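Local structure of conserved protein (Methanothermobacter thermautotrophicus, 1I36) at residues A[159-167]-A[219-230]. The protein is of unknown function but binds NADP and structurally resembles 3-hydroxyacid dehydrogenases, which suggests an oxidoreductase role. The protein carries 1 engineered substitution. Sequence-based numbering, arbitrary orientation.
Sequences KMLRSSYTK and RYEEMKEVQDML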
loop_
_atom_site.group_PDB
_atom_site.type_symbol
_atom_site.label_atom_id
_atom_site.label_comp_id
_atom_site.label_asym_id
_atom_site.label_seq_id
_atom_site.Cartn_x
_atom_site.Cartn_y
_atom_site.Cartn_z
ATOM N N LYS A 159 7.368 3.507 -14.906
ATOM C CA LYS A 159 7.988 2.308 -14.347
ATOM C C LYS A 159 8.541 2.558 -12.930
ATOM O O LYS A 159 8.317 1.762 -11.998
ATOM C CB LYS A 159 9.125 1.830 -15.247
ATOM C CG LYS A 159 9.875 0.617 -14.673
ATOM C CD LYS A 159 11.019 0.201 -15.544
ATOM C CE LYS A 159 11.893 -0.802 -14.814
ATOM N NZ LYS A 159 12.496 -0.119 -13.627
ATOM N N MET A 160 9.237 3.675 -12.779
ATOM C CA MET A 160 9.843 4.082 -11.510
ATOM C C MET A 160 8.747 4.383 -10.471
ATOM O O MET A 160 8.905 4.065 -9.296
ATOM C CB MET A 160 10.703 5.335 -11.756
ATOM C CG MET A 160 11.195 6.069 -10.538
ATOM S SD MET A 160 10.036 7.253 -9.671
ATOM C CE MET A 160 10.252 8.799 -10.548
ATOM N N LEU A 161 7.654 5.007 -10.902
ATOM C CA LEU A 161 6.560 5.317 -9.974
ATOM C C LEU A 161 5.878 4.060 -9.458
ATOM O O LEU A 161 5.564 3.965 -8.260
ATOM C CB LEU A 161 5.564 6.274 -10.616
ATOM C CG LEU A 161 6.185 7.671 -10.746
ATOM C CD1 LEU A 161 5.341 8.560 -11.641
ATOM C CD2 LEU A 161 6.334 8.298 -9.363
ATOM N N ARG A 162 5.681 3.079 -10.336
ATOM C CA ARG A 162 5.078 1.811 -9.938
ATOM C C ARG A 162 6.000 1.115 -8.952
ATOM O O ARG A 162 5.549 0.528 -7.956
ATOM C CB ARG A 162 4.838 0.887 -11.137
ATOM C CG ARG A 162 4.196 -0.453 -10.711
ATOM C CD ARG A 162 3.745 -1.353 -11.850
ATOM N NE ARG A 162 4.755 -2.359 -12.176
ATOM C CZ ARG A 162 4.557 -3.399 -12.989
ATOM N NH1 ARG A 162 3.374 -3.602 -13.565
ATOM N NH2 ARG A 162 5.583 -4.186 -13.305
ATOM N N SER A 163 7.294 1.164 -9.247
ATOM C CA SER A 163 8.320 0.550 -8.417
ATOM C C SER A 163 8.363 1.206 -7.042
ATOM O O SER A 163 8.425 0.529 -6.002
ATOM C CB SER A 163 9.687 0.668 -9.119
ATOM O OG SER A 163 10.721 0.161 -8.289
ATOM N N SER A 164 8.278 2.524 -7.037
ATOM C CA SER A 164 8.292 3.300 -5.809
ATOM C C SER A 164 7.121 2.903 -4.901
ATOM O O SER A 164 7.288 2.706 -3.692
ATOM C CB SER A 164 8.179 4.779 -6.144
ATOM O OG SER A 164 8.270 5.545 -4.963
ATOM N N TYR A 165 5.947 2.755 -5.497
ATOM C CA TYR A 165 4.746 2.391 -4.733
ATOM C C TYR A 165 4.832 0.965 -4.183
ATOM O O TYR A 165 4.722 0.747 -2.960
ATOM C CB TYR A 165 3.486 2.550 -5.595
ATOM C CG TYR A 165 2.212 2.184 -4.861
ATOM C CD1 TYR A 165 1.673 0.911 -4.964
ATOM C CD2 TYR A 165 1.561 3.114 -4.053
ATOM C CE1 TYR A 165 0.505 0.562 -4.284
ATOM C CE2 TYR A 165 0.383 2.778 -3.358
ATOM C CZ TYR A 165 -0.132 1.507 -3.480
ATOM O OH TYR A 165 -1.279 1.142 -2.801
ATOM N N THR A 166 5.104 0.000 -5.056
ATOM C CA THR A 166 5.176 -1.395 -4.623
ATOM C C THR A 166 6.264 -1.676 -3.589
ATOM O O THR A 166 6.057 -2.493 -2.671
ATOM C CB THR A 166 5.240 -2.392 -5.811
ATOM O OG1 THR A 166 6.455 -2.206 -6.528
ATOM C CG2 THR A 166 4.053 -2.169 -6.759
ATOM N N LYS A 167 7.391 -0.969 -3.669
ATOM C CA LYS A 167 8.446 -1.159 -2.668
ATOM C C LYS A 167 8.053 -0.481 -1.345
ATOM O O LYS A 167 8.395 -0.974 -0.264
ATOM C CB LYS A 167 9.783 -0.626 -3.149
ATOM C CG LYS A 167 10.439 -1.470 -4.234
ATOM C CD LYS A 167 11.637 -0.697 -4.810
ATOM C CE LYS A 167 12.474 -1.573 -5.747
ATOM N NZ LYS A 167 11.674 -2.338 -6.729
ATOM N N ARG A 219 17.007 -4.500 -3.264
ATOM C CA ARG A 219 15.905 -3.578 -3.015
ATOM C C ARG A 219 16.392 -2.247 -2.457
ATOM O O ARG A 219 15.832 -1.192 -2.760
ATOM C CB ARG A 219 14.896 -4.183 -2.025
ATOM C CG ARG A 219 14.062 -5.332 -2.570
ATOM C CD ARG A 219 13.109 -4.886 -3.677
ATOM N NE ARG A 219 12.020 -5.842 -3.811
ATOM C CZ ARG A 219 12.104 -7.001 -4.452
ATOM N NH1 ARG A 219 13.238 -7.354 -5.054
ATOM N NH2 ARG A 219 11.079 -7.848 -4.415
ATOM N N TYR A 220 17.406 -2.310 -1.602
ATOM C CA TYR A 220 17.971 -1.116 -0.992
ATOM C C TYR A 220 18.610 -0.220 -2.057
ATOM O O TYR A 220 18.396 1.002 -2.054
ATOM C CB TYR A 220 19.004 -1.493 0.061
ATOM C CG TYR A 220 19.677 -0.302 0.662
ATOM C CD1 TYR A 220 19.014 0.489 1.593
ATOM C CD2 TYR A 220 20.982 0.043 0.304
ATOM C CE1 TYR A 220 19.620 1.591 2.163
ATOM C CE2 TYR A 220 21.607 1.153 0.871
ATOM C CZ TYR A 220 20.917 1.922 1.802
ATOM O OH TYR A 220 21.516 3.021 2.381
ATOM N N GLU A 221 19.373 -0.844 -2.958
ATOM C CA GLU A 221 20.044 -0.142 -4.056
ATOM C C GLU A 221 18.962 0.433 -4.975
ATOM O O GLU A 221 19.060 1.564 -5.430
ATOM C CB GLU A 221 20.922 -1.097 -4.886
ATOM C CG GLU A 221 22.062 -1.839 -4.156
ATOM C CD GLU A 221 23.036 -0.928 -3.442
ATOM O OE1 GLU A 221 23.463 0.097 -4.027
ATOM O OE2 GLU A 221 23.383 -1.250 -2.280
ATOM N N GLU A 222 17.944 -0.372 -5.259
ATOM C CA GLU A 222 16.845 0.046 -6.113
ATOM C C GLU A 222 16.108 1.248 -5.545
ATOM O O GLU A 222 15.707 2.135 -6.299
ATOM C CB GLU A 222 15.867 -1.091 -6.345
ATOM C CG GLU A 222 16.295 -2.132 -7.369
ATOM C CD GLU A 222 15.338 -3.329 -7.417
ATOM O OE1 GLU A 222 14.723 -3.642 -6.379
ATOM O OE2 GLU A 222 15.200 -3.969 -8.475
ATOM N N MET A 223 15.952 1.298 -4.222
ATOM C CA MET A 223 15.263 2.423 -3.591
ATOM C C MET A 223 16.079 3.702 -3.647
ATOM O O MET A 223 15.508 4.779 -3.719
ATOM C CB MET A 223 14.874 2.128 -2.141
ATOM C CG MET A 223 13.527 1.456 -1.984
ATOM S SD MET A 223 12.127 2.347 -2.719
ATOM C CE MET A 223 12.364 3.874 -2.166
ATOM N N LYS A 224 17.410 3.594 -3.601
ATOM C CA LYS A 224 18.254 4.787 -3.700
ATOM C C LYS A 224 18.003 5.413 -5.070
ATOM O O LYS A 224 17.882 6.628 -5.181
ATOM C CB LYS A 224 19.739 4.440 -3.538
ATOM C CG LYS A 224 20.080 3.848 -2.159
ATOM C CD LYS A 224 21.582 3.863 -1.830
ATOM C CE LYS A 224 22.412 3.051 -2.826
ATOM N NZ LYS A 224 23.849 2.904 -2.400
ATOM N N GLU A 225 17.857 4.577 -6.099
ATOM C CA GLU A 225 17.595 5.070 -7.459
ATOM C C GLU A 225 16.221 5.704 -7.521
ATOM O O GLU A 225 16.051 6.748 -8.137
ATOM C CB GLU A 225 17.646 3.932 -8.486
ATOM C CG GLU A 225 18.963 3.202 -8.543
ATOM C CD GLU A 225 18.939 1.960 -9.457
ATOM O OE1 GLU A 225 17.859 1.569 -9.983
ATOM O OE2 GLU A 225 20.030 1.372 -9.640
ATOM N N VAL A 226 15.219 5.029 -6.951
ATOM C CA VAL A 226 13.858 5.564 -6.933
ATOM C C VAL A 226 13.860 6.938 -6.273
ATOM O O VAL A 226 13.205 7.858 -6.743
ATOM C CB VAL A 226 12.861 4.626 -6.159
ATOM C CG1 VAL A 226 11.603 5.392 -5.739
ATOM C CG2 VAL A 226 12.486 3.441 -7.020
ATOM N N GLN A 227 14.571 7.059 -5.161
ATOM C CA GLN A 227 14.635 8.320 -4.462
ATOM C C GLN A 227 15.198 9.392 -5.411
ATOM O O GLN A 227 14.638 10.477 -5.523
ATOM C CB GLN A 227 15.525 8.155 -3.220
ATOM C CG GLN A 227 16.089 9.448 -2.602
ATOM C CD GLN A 227 15.032 10.389 -2.062
ATOM O OE1 GLN A 227 14.151 9.982 -1.317
ATOM N NE2 GLN A 227 15.140 11.673 -2.414
ATOM N N ASP A 228 16.305 9.079 -6.086
ATOM C CA ASP A 228 16.897 10.052 -7.021
ATOM C C ASP A 228 15.928 10.390 -8.162
ATOM O O ASP A 228 15.723 11.568 -8.474
ATOM C CB ASP A 228 18.247 9.543 -7.547
ATOM C CG ASP A 228 19.338 9.626 -6.484
ATOM O OD1 ASP A 228 19.132 10.343 -5.483
ATOM O OD2 ASP A 228 20.388 8.963 -6.619
ATOM N N MET A 229 15.236 9.379 -8.697
ATOM C CA MET A 229 14.287 9.611 -9.777
ATOM C C MET A 229 13.124 10.487 -9.325
ATOM O O MET A 229 12.773 11.454 -10.005
ATOM C CB MET A 229 13.826 8.288 -10.401
ATOM C CG MET A 229 14.989 7.508 -11.112
ATOM S SD MET A 229 14.522 5.968 -11.996
ATOM C CE MET A 229 16.197 5.163 -12.316
ATOM N N LEU A 230 12.548 10.194 -8.156
ATOM C CA LEU A 230 11.470 11.006 -7.632
ATOM C C LEU A 230 11.932 12.447 -7.409
ATOM O O LEU A 230 11.149 13.379 -7.577
ATOM C CB LEU A 230 10.963 10.443 -6.298
ATOM C CG LEU A 230 9.882 9.381 -6.326
ATOM C CD1 LEU A 230 9.549 9.025 -4.861
ATOM C CD2 LEU A 230 8.629 9.952 -7.064
#
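The carboxylate of Glu222 offers a face, not an edge, to Lys167: NZ and CE lie above its plane beside OE1, with a 3.3 Å salt bridge from Lys167 NZ to Glu222 OE1. A turn at the chain end (chi4 47°) lets Lys167 NZ also donate a hydrogen bond to Ser163 OG (3.1 Å) in its own helix; serine and carboxylate both hold the ammonium. The aliphatic part of Lys167 runs alongside Met223 in the opposite sense, its CD 3.7 Å from Met223 SD. Where the backbones come nearest, Ser164 OG abuts Val226 CG1 (3.4 Å) and Leu230 CD1. Met160 holds CG anti to the backbone N (chi1 168°), tight against Met229 CB at 3.4 Å, and bends further out bring CE to the Leu230 backbone N. Leu161 CD2 meets Leu230 CD2 at 3.6 Å, and both leucines pack on the second subunit, against its Val189 and Ala179 respectively. Glu225 accepts a hydrogen bond from NADP-binding Asn89, linking helix 216-231 to the cofactor domain. Segments 159-167 and 219-230 cross at -125°, axes 10.0 Å apart at closest approach, in the helical domain following the Rossmann-type NADP domain, consistent with the 6-phosphogluconate dehydrogenase-like superfamily.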